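Local coordinates for protein transcriptional regulator (Streptococcus dysgalactiae, PDB 4YV9) that probably acts as a dimeric DNA-binding transcriptional regulator of quorum sensing and, through its helical repeat domain, as receptor for short SHP peptide pheromones, at residues R10-G15 with D60-T65; D25-K30 with L48-D53; N180-T185 with F221-V226; L187-L192 with L228-Y233. All coordinates share one frame; numbering follows the deposited sequence.

Contact 1 of 4, residues R10-G15 with D60-T65; sequences RRLRQG and DEFVST. With SO4 (sulfate ion), chain M.
Arg11 and Thr65 make the polar part of this contact. Arg11 NH2 donates to Thr65 OG1 at 2.7 Å. The bond is nearly straight (168°), and the hydroxyl oxygen lies in the guanidinium plane, at its edge. The Arg11 chain runs extended and then bends at chi3 (63°), which brings NH2 up to the Thr65 hydroxyl. Gln139 of the second subunit hydrogen-bonds to both partners, to Arg11 NH1 and to Thr65 OG1, so the pair also belongs to the dimer interface.

The apolar part lies beside it. Leu12 CD1 meets the Phe62 ring obliquely, 3.5 Å from Phe62 CD2. The same methyl meets Thr65 CG2 tip to tip at 3.6 Å. These residues join helix 6-15 to helix 59-66 within the helix-turn-helix domain. The two short segments cross at 110°, with axes 11.6 Å apart.

A sulfate ion, probably from the crystallisation liquor, is bound away from helix 59-66. Arg13 NH2 donates to its O1 at 2.7 Å, and Arg13 NH1 to its O3 at 3.0 Å. Gln14 NE2 also donates to O1, at 2.7 Å. Arg13 NE forms a salt bridge with Glu37 OE2, which probably helps to orient the guanidinium.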
# COMPACT_ATOMS: atom_id res chain seq x y z
N ARG B 10 18.78 8.40 16.12
CA ARG B 10 20.08 8.99 15.85
C ARG B 10 20.51 8.76 14.41
O ARG B 10 20.95 9.68 13.74
CB ARG B 10 21.13 8.41 16.80
CG ARG B 10 22.56 8.84 16.51
CD ARG B 10 23.52 8.17 17.51
NE ARG B 10 24.88 8.05 17.00
CZ ARG B 10 25.90 7.53 17.68
NH1 ARG B 10 25.72 7.08 18.92
NH2 ARG B 10 27.11 7.46 17.13
N ARG B 11 20.39 7.51 13.96
CA ARG B 11 20.78 7.15 12.60
C ARG B 11 19.96 7.91 11.56
O ARG B 11 20.50 8.43 10.59
CB ARG B 11 20.63 5.65 12.39
CG ARG B 11 21.01 5.17 10.99
CD ARG B 11 21.00 3.65 10.89
NE ARG B 11 19.67 3.08 11.11
CZ ARG B 11 18.76 2.93 10.15
NH1 ARG B 11 19.02 3.31 8.91
NH2 ARG B 11 17.57 2.41 10.45
N LEU B 12 18.66 7.96 11.76
CA LEU B 12 17.80 8.62 10.79
C LEU B 12 18.06 10.13 10.77
O LEU B 12 18.14 10.75 9.71
CB LEU B 12 16.34 8.31 11.08
CG LEU B 12 15.95 6.85 10.84
CD1 LEU B 12 14.61 6.55 11.46
CD2 LEU B 12 15.91 6.56 9.35
N ARG B 13 18.22 10.72 11.95
CA ARG B 13 18.49 12.15 12.07
C ARG B 13 19.83 12.57 11.47
O ARG B 13 19.89 13.51 10.68
CB ARG B 13 18.46 12.57 13.54
CG ARG B 13 18.95 13.99 13.75
CD ARG B 13 19.19 14.36 15.23
NE ARG B 13 20.21 13.55 15.89
CZ ARG B 13 21.53 13.76 15.80
NH1 ARG B 13 22.00 14.76 15.07
NH2 ARG B 13 22.37 12.96 16.46
N GLN B 14 20.91 11.88 11.85
CA GLN B 14 22.20 12.11 11.22
C GLN B 14 22.14 11.84 9.72
O GLN B 14 22.77 12.53 8.92
CB GLN B 14 23.28 11.25 11.87
CG GLN B 14 23.54 11.62 13.34
CD GLN B 14 24.57 10.72 14.00
OE1 GLN B 14 24.70 9.55 13.65
NE2 GLN B 14 25.30 11.26 14.96
N GLY B 15 21.36 10.84 9.35
CA GLY B 15 21.20 10.48 7.95
C GLY B 15 20.58 11.59 7.12
O GLY B 15 20.77 11.65 5.90
N ASP B 60 5.22 4.84 11.76
CA ASP B 60 5.17 3.51 11.12
C ASP B 60 6.38 3.28 10.22
O ASP B 60 6.91 2.16 10.13
CB ASP B 60 3.87 3.33 10.33
CG ASP B 60 3.57 4.49 9.40
OD1 ASP B 60 3.64 5.65 9.86
OD2 ASP B 60 3.24 4.25 8.22
N GLU B 61 6.83 4.34 9.57
CA GLU B 61 8.06 4.32 8.78
C GLU B 61 9.30 4.08 9.66
O GLU B 61 10.20 3.33 9.30
CB GLU B 61 8.19 5.65 8.01
CG GLU B 61 8.82 5.52 6.65
CD GLU B 61 8.78 6.80 5.83
OE1 GLU B 61 8.54 7.91 6.37
OE2 GLU B 61 9.02 6.69 4.63
N PHE B 62 9.32 4.74 10.83
CA PHE B 62 10.41 4.60 11.81
C PHE B 62 10.53 3.17 12.32
O PHE B 62 11.62 2.60 12.40
CB PHE B 62 10.18 5.59 12.98
CG PHE B 62 11.22 5.51 14.09
CD1 PHE B 62 11.06 4.63 15.15
CD2 PHE B 62 12.35 6.31 14.07
CE1 PHE B 62 12.01 4.55 16.18
CE2 PHE B 62 13.30 6.24 15.08
CZ PHE B 62 13.13 5.37 16.13
N VAL B 63 9.40 2.56 12.64
CA VAL B 63 9.37 1.20 13.15
C VAL B 63 9.95 0.17 12.16
O VAL B 63 10.63 -0.78 12.56
CB VAL B 63 7.93 0.79 13.52
CG1 VAL B 63 7.83 -0.72 13.74
CG2 VAL B 63 7.47 1.54 14.76
N SER B 64 9.69 0.35 10.87
CA SER B 64 10.15 -0.66 9.91
C SER B 64 11.66 -0.56 9.69
O SER B 64 12.30 -1.54 9.33
CB SER B 64 9.41 -0.55 8.58
OG SER B 64 10.09 0.32 7.69
N THR B 65 12.25 0.61 9.90
CA THR B 65 13.69 0.71 9.73
C THR B 65 14.43 0.33 11.02
O THR B 65 15.61 -0.03 10.99
CB THR B 65 14.12 2.12 9.25
OG1 THR B 65 15.48 2.08 8.78
CG2 THR B 65 14.00 3.13 10.35
S SO4 M . 25.59 14.75 15.29
O1 SO4 M . 24.89 13.71 16.04
O2 SO4 M . 25.96 14.26 13.96
O3 SO4 M . 24.72 15.92 15.13
O4 SO4 M . 26.79 15.14 16.02

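Contact 2 of 4, residues D25-K30 with L48-D53; sequences DEHLSK and LLNLLD
Asp25 and Asn50 form a polar contact between a loop and a helix, with two leucines packed beside it. Residues 25-29 form the loop between helix 20-23 and helix 30-37, and Asn50 lies on helix 45-54. Asn50 ND2 donates to Asp25 OD2 at 3.0 Å, with an N-H...O angle of 155°. It uses the syn lone pair of OD2. The carboxylate and amide planes are only 19° apart, so the two groups are nearly coplanar. Lys54 forms a salt bridge with the same oxygen, OD2.

The other oxygen of Asp25 turns back to its own loop. OD1 accepts from His27 N at 2.7 Å and from Leu28 N at 3.2 Å. The bond from His27 N makes an Asx turn and the one from Leu28 N an Asx motif. The chi1 of Asp25 (57°) places CG between the backbone N and the carbonyl carbon, where OD1 can serve the loop while OD2 faces the helix. One carboxylate thus holds the loop's shape and ties it to helix 45-54.

The His27 ring stands nearly perpendicular to the Asn50 amide, with CD2 3.7 Å from ND2. Leu28 CD1 touches Leu51 CD1 at 3.8 Å, the two side chains crossing at about a right angle. Ile33 and Ile43 pack against both leucines. Ser29 then occupies the N-cap of helix 30-37. The loop is the turn of the helix-turn-helix, where the following helix is, as in relatives, probably the one that reads DNA.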
# COMPACT_ATOMS: atom_id res chain seq x y z
N ASP B 25 12.85 21.69 21.51
CA ASP B 25 11.86 22.74 21.73
C ASP B 25 11.42 22.70 23.18
O ASP B 25 12.10 22.12 24.02
CB ASP B 25 10.65 22.58 20.78
CG ASP B 25 9.97 21.22 20.89
OD1 ASP B 25 10.10 20.54 21.93
OD2 ASP B 25 9.26 20.85 19.92
N GLU B 26 10.28 23.33 23.48
CA GLU B 26 9.73 23.33 24.83
C GLU B 26 9.38 21.93 25.36
O GLU B 26 9.18 21.76 26.56
CB GLU B 26 8.48 24.21 24.89
CG GLU B 26 7.41 23.82 23.88
CD GLU B 26 6.15 24.68 23.99
OE1 GLU B 26 5.90 25.25 25.08
OE2 GLU B 26 5.42 24.78 22.98
N HIS B 27 9.27 20.95 24.47
CA HIS B 27 8.86 19.61 24.88
C HIS B 27 10.06 18.71 25.21
O HIS B 27 9.98 17.88 26.11
CB HIS B 27 8.01 18.96 23.78
CG HIS B 27 6.90 19.83 23.28
ND1 HIS B 27 5.77 20.10 24.02
CD2 HIS B 27 6.75 20.51 22.12
CE1 HIS B 27 4.97 20.90 23.34
NE2 HIS B 27 5.54 21.17 22.18
N LEU B 28 11.15 18.88 24.48
CA LEU B 28 12.36 18.08 24.71
C LEU B 28 13.60 18.93 24.53
O LEU B 28 13.75 19.58 23.51
CB LEU B 28 12.42 16.88 23.76
CG LEU B 28 11.73 15.57 24.12
CD1 LEU B 28 12.03 14.50 23.06
CD2 LEU B 28 12.12 15.08 25.51
N SER B 29 14.50 18.90 25.51
CA SER B 29 15.76 19.63 25.41
C SER B 29 16.77 18.89 24.54
O SER B 29 16.56 17.73 24.21
CB SER B 29 16.34 19.85 26.81
OG SER B 29 16.61 18.58 27.40
N LYS B 30 17.85 19.57 24.17
CA LYS B 30 18.96 18.92 23.45
C LYS B 30 19.47 17.72 24.25
O LYS B 30 19.68 16.63 23.71
CB LYS B 30 20.11 19.91 23.23
CG LYS B 30 19.76 21.10 22.33
CD LYS B 30 21.00 21.72 21.72
CE LYS B 30 21.90 22.33 22.77
NZ LYS B 30 23.07 23.00 22.15
N LEU B 48 8.50 11.41 21.05
CA LEU B 48 9.19 10.82 19.91
C LEU B 48 8.48 11.18 18.61
O LEU B 48 9.14 11.54 17.62
CB LEU B 48 9.26 9.29 20.05
CG LEU B 48 9.91 8.56 18.86
CD1 LEU B 48 11.29 9.12 18.55
CD2 LEU B 48 10.00 7.08 19.16
N LEU B 49 7.16 11.10 18.61
CA LEU B 49 6.38 11.45 17.40
C LEU B 49 6.61 12.88 16.95
O LEU B 49 6.64 13.15 15.75
CB LEU B 49 4.89 11.24 17.63
CG LEU B 49 4.32 9.93 17.07
CD1 LEU B 49 5.02 8.73 17.66
CD2 LEU B 49 2.84 9.85 17.34
N ASN B 50 6.76 13.79 17.91
CA ASN B 50 7.08 15.19 17.64
C ASN B 50 8.43 15.32 16.93
O ASN B 50 8.56 16.07 15.96
CB ASN B 50 7.09 15.98 18.97
CG ASN B 50 7.29 17.50 18.78
OD1 ASN B 50 6.72 18.10 17.88
ND2 ASN B 50 8.08 18.10 19.65
N LEU B 51 9.43 14.59 17.42
CA LEU B 51 10.75 14.56 16.79
C LEU B 51 10.68 14.03 15.37
O LEU B 51 11.27 14.60 14.45
CB LEU B 51 11.72 13.68 17.60
CG LEU B 51 12.07 14.09 19.01
CD1 LEU B 51 12.91 12.99 19.70
CD2 LEU B 51 12.84 15.41 18.98
N LEU B 52 9.99 12.91 15.22
CA LEU B 52 9.82 12.29 13.91
C LEU B 52 9.12 13.21 12.91
O LEU B 52 9.51 13.29 11.74
CB LEU B 52 9.01 11.01 14.07
CG LEU B 52 9.76 9.90 14.80
CD1 LEU B 52 8.94 8.61 14.81
CD2 LEU B 52 11.11 9.68 14.12
N ASP B 53 8.07 13.88 13.37
CA ASP B 53 7.35 14.81 12.52
C ASP B 53 8.29 15.92 12.01
O ASP B 53 8.22 16.32 10.85
CB ASP B 53 6.16 15.39 13.28
CG ASP B 53 5.39 16.41 12.47
OD1 ASP B 53 5.11 16.15 11.29
OD2 ASP B 53 5.05 17.49 13.01

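Contact 3 of 4, residues N180-T185 with F221-V226; sequences NKTLVT and FYEKTV
The Glu223 carboxylate is the flat group that meets the facing helix, with OE2 in van der Waals contact with Thr182 CG2 at 3.4 Å. The same oxygen lies in the plane of the Tyr222 ring, at its edge. That ring also meets Phe221 of the second subunit edge-to-face, and its hydroxyl hydrogen-bonds to the backbone of the bound peptide. The polar partners of the acid are elsewhere: Gln186 NE2 bonds to OE2, while Asn220 ND2, in the loop before helix 221-236, bonds to Thr182 OG1 and weakly to Glu223 OE1, and so links the two helices.

The aliphatic part of Glu223 packs on the other threonine. Thr185 CG2 is 4.1 Å from both CB and CG of Glu223, and the side chains cross at about a right angle. A bend at chi2 (78°) folds the Glu223 chain so that the carboxylate reaches Thr182 while CB and CG stay beside Thr185. Thr185 turns its hydroxyl to its own helix. OG1 donates to Lys181 O at 2.8 Å, from above the carbonyl plane, while Thr185 N reaches that oxygen from the opposite face. This leaves the Thr185 methyl to make the contact.

Leu215 of helix 201-215 packs against both Thr185 and Glu223. The contact is buried helix-helix packing in the helical repeat domain of the TPR clan, close to the peptide site and the dimer interface.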
# COMPACT_ATOMS: atom_id res chain seq x y z
N ASN B 180 -5.28 -1.88 3.47
CA ASN B 180 -6.56 -2.50 3.82
C ASN B 180 -7.63 -2.33 2.74
O ASN B 180 -8.49 -3.18 2.58
CB ASN B 180 -7.10 -1.96 5.14
CG ASN B 180 -6.29 -2.43 6.32
OD1 ASN B 180 -5.40 -3.27 6.16
ND2 ASN B 180 -6.57 -1.88 7.50
N LYS B 181 -7.57 -1.22 2.00
CA LYS B 181 -8.55 -0.97 0.95
C LYS B 181 -8.38 -1.97 -0.19
O LYS B 181 -9.35 -2.51 -0.74
CB LYS B 181 -8.42 0.47 0.44
CG LYS B 181 -9.44 0.84 -0.61
CD LYS B 181 -9.24 2.25 -1.11
CE LYS B 181 -10.32 2.64 -2.11
NZ LYS B 181 -10.26 4.09 -2.49
N THR B 182 -7.13 -2.24 -0.54
CA THR B 182 -6.86 -3.20 -1.60
C THR B 182 -7.35 -4.60 -1.17
O THR B 182 -8.00 -5.31 -1.95
CB THR B 182 -5.36 -3.19 -1.96
OG1 THR B 182 -5.07 -1.93 -2.59
CG2 THR B 182 -5.02 -4.29 -2.93
N LEU B 183 -7.08 -4.98 0.07
CA LEU B 183 -7.58 -6.25 0.59
C LEU B 183 -9.10 -6.30 0.57
O LEU B 183 -9.69 -7.28 0.10
CB LEU B 183 -7.06 -6.52 2.01
CG LEU B 183 -5.59 -6.93 2.12
CD1 LEU B 183 -5.08 -6.84 3.55
CD2 LEU B 183 -5.40 -8.34 1.61
N VAL B 184 -9.75 -5.27 1.10
CA VAL B 184 -11.22 -5.22 1.08
C VAL B 184 -11.78 -5.35 -0.35
O VAL B 184 -12.81 -6.01 -0.58
CB VAL B 184 -11.76 -3.92 1.71
CG1 VAL B 184 -13.24 -3.76 1.41
CG2 VAL B 184 -11.51 -3.92 3.22
N THR B 185 -11.08 -4.75 -1.31
CA THR B 185 -11.50 -4.83 -2.70
C THR B 185 -11.41 -6.28 -3.20
O THR B 185 -12.34 -6.80 -3.81
CB THR B 185 -10.67 -3.89 -3.59
OG1 THR B 185 -10.78 -2.55 -3.09
CG2 THR B 185 -11.17 -3.94 -5.02
N PHE B 221 -4.50 -2.34 -10.76
CA PHE B 221 -4.82 -2.98 -12.04
C PHE B 221 -5.10 -4.48 -11.88
O PHE B 221 -5.84 -5.05 -12.67
CB PHE B 221 -3.69 -2.78 -13.05
CG PHE B 221 -3.74 -1.46 -13.78
CD1 PHE B 221 -4.34 -0.34 -13.22
CD2 PHE B 221 -3.14 -1.34 -15.03
CE1 PHE B 221 -4.34 0.87 -13.89
CE2 PHE B 221 -3.16 -0.14 -15.72
CZ PHE B 221 -3.76 0.97 -15.15
N TYR B 222 -4.52 -5.12 -10.87
CA TYR B 222 -4.82 -6.54 -10.69
C TYR B 222 -6.30 -6.73 -10.38
O TYR B 222 -6.97 -7.58 -10.97
CB TYR B 222 -3.97 -7.16 -9.57
CG TYR B 222 -4.48 -8.52 -9.18
CD1 TYR B 222 -4.40 -9.59 -10.07
CD2 TYR B 222 -5.06 -8.73 -7.94
CE1 TYR B 222 -4.85 -10.84 -9.72
CE2 TYR B 222 -5.52 -9.99 -7.58
CZ TYR B 222 -5.42 -11.04 -8.48
OH TYR B 222 -5.88 -12.29 -8.15
N GLU B 223 -6.81 -5.93 -9.47
CA GLU B 223 -8.21 -6.05 -9.11
C GLU B 223 -9.11 -5.61 -10.26
O GLU B 223 -10.16 -6.18 -10.45
CB GLU B 223 -8.52 -5.23 -7.85
CG GLU B 223 -7.82 -5.77 -6.61
CD GLU B 223 -6.34 -5.39 -6.54
OE1 GLU B 223 -5.95 -4.39 -7.20
OE2 GLU B 223 -5.59 -6.07 -5.81
N LYS B 224 -8.69 -4.59 -11.01
CA LYS B 224 -9.47 -4.16 -12.17
C LYS B 224 -9.54 -5.25 -13.25
O LYS B 224 -10.55 -5.40 -13.93
CB LYS B 224 -8.88 -2.89 -12.77
CG LYS B 224 -9.11 -1.65 -11.88
CD LYS B 224 -8.42 -0.43 -12.47
CE LYS B 224 -8.90 0.86 -11.77
NZ LYS B 224 -7.99 1.98 -12.07
N THR B 225 -8.45 -6.00 -13.40
CA THR B 225 -8.40 -7.07 -14.41
C THR B 225 -9.30 -8.23 -14.00
O THR B 225 -10.05 -8.75 -14.83
CB THR B 225 -6.99 -7.58 -14.62
OG1 THR B 225 -6.17 -6.51 -15.09
CG2 THR B 225 -6.99 -8.72 -15.65
N VAL B 226 -9.22 -8.63 -12.73
CA VAL B 226 -10.07 -9.70 -12.23
C VAL B 226 -11.54 -9.26 -12.29
O VAL B 226 -12.40 -10.02 -12.71
CB VAL B 226 -9.68 -10.10 -10.78
CG1 VAL B 226 -10.72 -10.99 -10.15
CG2 VAL B 226 -8.30 -10.79 -10.78

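Contact 4 of 4, residues L187-L192 with L228-Y233; sequences LSINCL and LYVHGY
Val230 packs against Leu192 and Ile189, which lie three residues apart on helix 179-197. Val230 CG1 is 3.6 Å from Leu192 CD2 and 3.7 Å from Leu192 CG. The two side chains run antiparallel, alongside each other. The second methyl, Val230 CG2, is 4.2 Å from Ile189 CG2, a looser touch. Each branch of the valine thus serves a different partner. With chi1 at 168°, CG1 stands anti to the backbone N and faces Leu192, while CG2 faces Ile189.

The next shell closes round these three residues. Ile193 and Ile196 of helix 179-197 also touch Val230, while from helix 201-215 Ile211 packs on Ile189 and Leu192, and Ser204 on Leu192. Farther out, Tyr233 OH hydrogen-bonds to Asp197, a second tie between the two helices. Ile189 also packs on a modified side chain of the bound peptide, so this buried core adjoins the ligand.

Val230 faces Ile189, Leu192, Ile193 and Ile196, a spacing consistent with a knob entering a hole. It is apolar packing between two helices separated in sequence by helix 201-215, as in the helical repeat domains of the TPR clan.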
# COMPACT_ATOMS: atom_id res chain seq x y z
N LEU B 187 -11.47 -9.07 -1.38
CA LEU B 187 -12.48 -9.92 -0.74
C LEU B 187 -13.90 -9.63 -1.23
O LEU B 187 -14.75 -10.51 -1.22
CB LEU B 187 -12.42 -9.77 0.78
CG LEU B 187 -11.19 -10.35 1.48
CD1 LEU B 187 -11.48 -10.47 2.97
CD2 LEU B 187 -10.78 -11.72 0.91
N SER B 188 -14.15 -8.39 -1.65
CA SER B 188 -15.46 -8.05 -2.21
C SER B 188 -15.64 -8.76 -3.54
O SER B 188 -16.71 -9.32 -3.81
CB SER B 188 -15.62 -6.53 -2.39
OG SER B 188 -15.53 -5.86 -1.14
N ILE B 189 -14.60 -8.74 -4.36
CA ILE B 189 -14.62 -9.47 -5.62
C ILE B 189 -14.82 -10.98 -5.39
O ILE B 189 -15.59 -11.62 -6.10
CB ILE B 189 -13.33 -9.22 -6.43
CG1 ILE B 189 -13.28 -7.75 -6.88
CG2 ILE B 189 -13.25 -10.16 -7.64
CD1 ILE B 189 -11.97 -7.33 -7.51
N ASN B 190 -14.15 -11.52 -4.37
CA ASN B 190 -14.31 -12.92 -3.98
C ASN B 190 -15.77 -13.23 -3.65
O ASN B 190 -16.30 -14.27 -4.04
CB ASN B 190 -13.41 -13.25 -2.78
CG ASN B 190 -13.40 -14.74 -2.42
OD1 ASN B 190 -12.95 -15.57 -3.20
ND2 ASN B 190 -13.89 -15.08 -1.23
N CYS B 191 -16.43 -12.33 -2.94
CA CYS B 191 -17.83 -12.55 -2.61
C CYS B 191 -18.70 -12.45 -3.87
O CYS B 191 -19.65 -13.21 -4.03
CB CYS B 191 -18.33 -11.55 -1.56
SG CYS B 191 -19.89 -12.06 -0.80
N LEU B 192 -18.36 -11.50 -4.74
CA LEU B 192 -19.09 -11.33 -5.99
C LEU B 192 -19.04 -12.60 -6.84
O LEU B 192 -20.03 -12.99 -7.45
CB LEU B 192 -18.51 -10.14 -6.78
CG LEU B 192 -19.03 -9.94 -8.21
CD1 LEU B 192 -20.56 -9.84 -8.25
CD2 LEU B 192 -18.40 -8.73 -8.87
N LEU B 228 -12.81 -7.11 -14.35
CA LEU B 228 -13.22 -7.16 -15.76
C LEU B 228 -13.76 -8.55 -16.09
O LEU B 228 -14.77 -8.70 -16.76
CB LEU B 228 -12.05 -6.81 -16.68
CG LEU B 228 -12.30 -6.88 -18.19
CD1 LEU B 228 -13.41 -5.94 -18.59
CD2 LEU B 228 -11.01 -6.52 -18.90
N TYR B 229 -13.07 -9.57 -15.57
CA TYR B 229 -13.45 -10.94 -15.89
C TYR B 229 -14.75 -11.32 -15.20
O TYR B 229 -15.66 -11.82 -15.82
CB TYR B 229 -12.34 -11.92 -15.48
CG TYR B 229 -12.65 -13.34 -15.90
CD1 TYR B 229 -13.46 -14.16 -15.11
CD2 TYR B 229 -12.15 -13.86 -17.09
CE1 TYR B 229 -13.74 -15.46 -15.49
CE2 TYR B 229 -12.43 -15.15 -17.46
CZ TYR B 229 -13.23 -15.94 -16.66
OH TYR B 229 -13.52 -17.23 -17.04
N VAL B 230 -14.82 -11.02 -13.91
CA VAL B 230 -15.90 -11.49 -13.05
C VAL B 230 -17.21 -10.80 -13.39
O VAL B 230 -18.28 -11.42 -13.44
CB VAL B 230 -15.54 -11.23 -11.56
CG1 VAL B 230 -16.75 -11.44 -10.66
CG2 VAL B 230 -14.36 -12.13 -11.15
N HIS B 231 -17.12 -9.49 -13.63
CA HIS B 231 -18.28 -8.72 -14.05
C HIS B 231 -18.76 -9.19 -15.43
O HIS B 231 -19.96 -9.28 -15.68
CB HIS B 231 -17.93 -7.23 -14.06
CG HIS B 231 -19.10 -6.33 -14.29
ND1 HIS B 231 -18.97 -5.04 -14.76
CD2 HIS B 231 -20.43 -6.53 -14.10
CE1 HIS B 231 -20.17 -4.49 -14.86
NE2 HIS B 231 -21.07 -5.37 -14.47
N GLY B 232 -17.82 -9.50 -16.32
CA GLY B 232 -18.17 -10.05 -17.62
C GLY B 232 -18.92 -11.35 -17.42
O GLY B 232 -19.90 -11.64 -18.13
N TYR B 233 -18.48 -12.13 -16.44
CA TYR B 233 -19.10 -13.40 -16.09
C TYR B 233 -20.53 -13.17 -15.59
O TYR B 233 -21.46 -13.91 -15.96
CB TYR B 233 -18.25 -14.12 -15.05
CG TYR B 233 -18.81 -15.41 -14.49
CD1 TYR B 233 -19.34 -16.39 -15.31
CD2 TYR B 233 -18.77 -15.66 -13.12
CE1 TYR B 233 -19.84 -17.58 -14.79
CE2 TYR B 233 -19.26 -16.84 -12.58
CZ TYR B 233 -19.79 -17.79 -13.42
OH TYR B 233 -20.28 -18.95 -12.88

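Contacts 1 and 2 belong to the helix-turn-helix domain, and contacts 3 and 4 to the C-terminal helical domain. Along the chain, contact 2 falls between the two segments of contact 1, and both close before contact 3 opens. The centres of contacts 1 and 2 are about 15 Å apart, and Phe62 CD2 touches Leu52 CD2 at 3.6 Å. Contacts 3 and 4 share helices 179-197 and 221-236, and their segments alternate in sequence. Their centres are about 10 Å apart, and Ile189 packs against Val226. Between the pairs the centres lie about 31 to 48 Å apart. The probable DNA-binding end is thus well separated from the peptide-binding end, and the second subunit touches both.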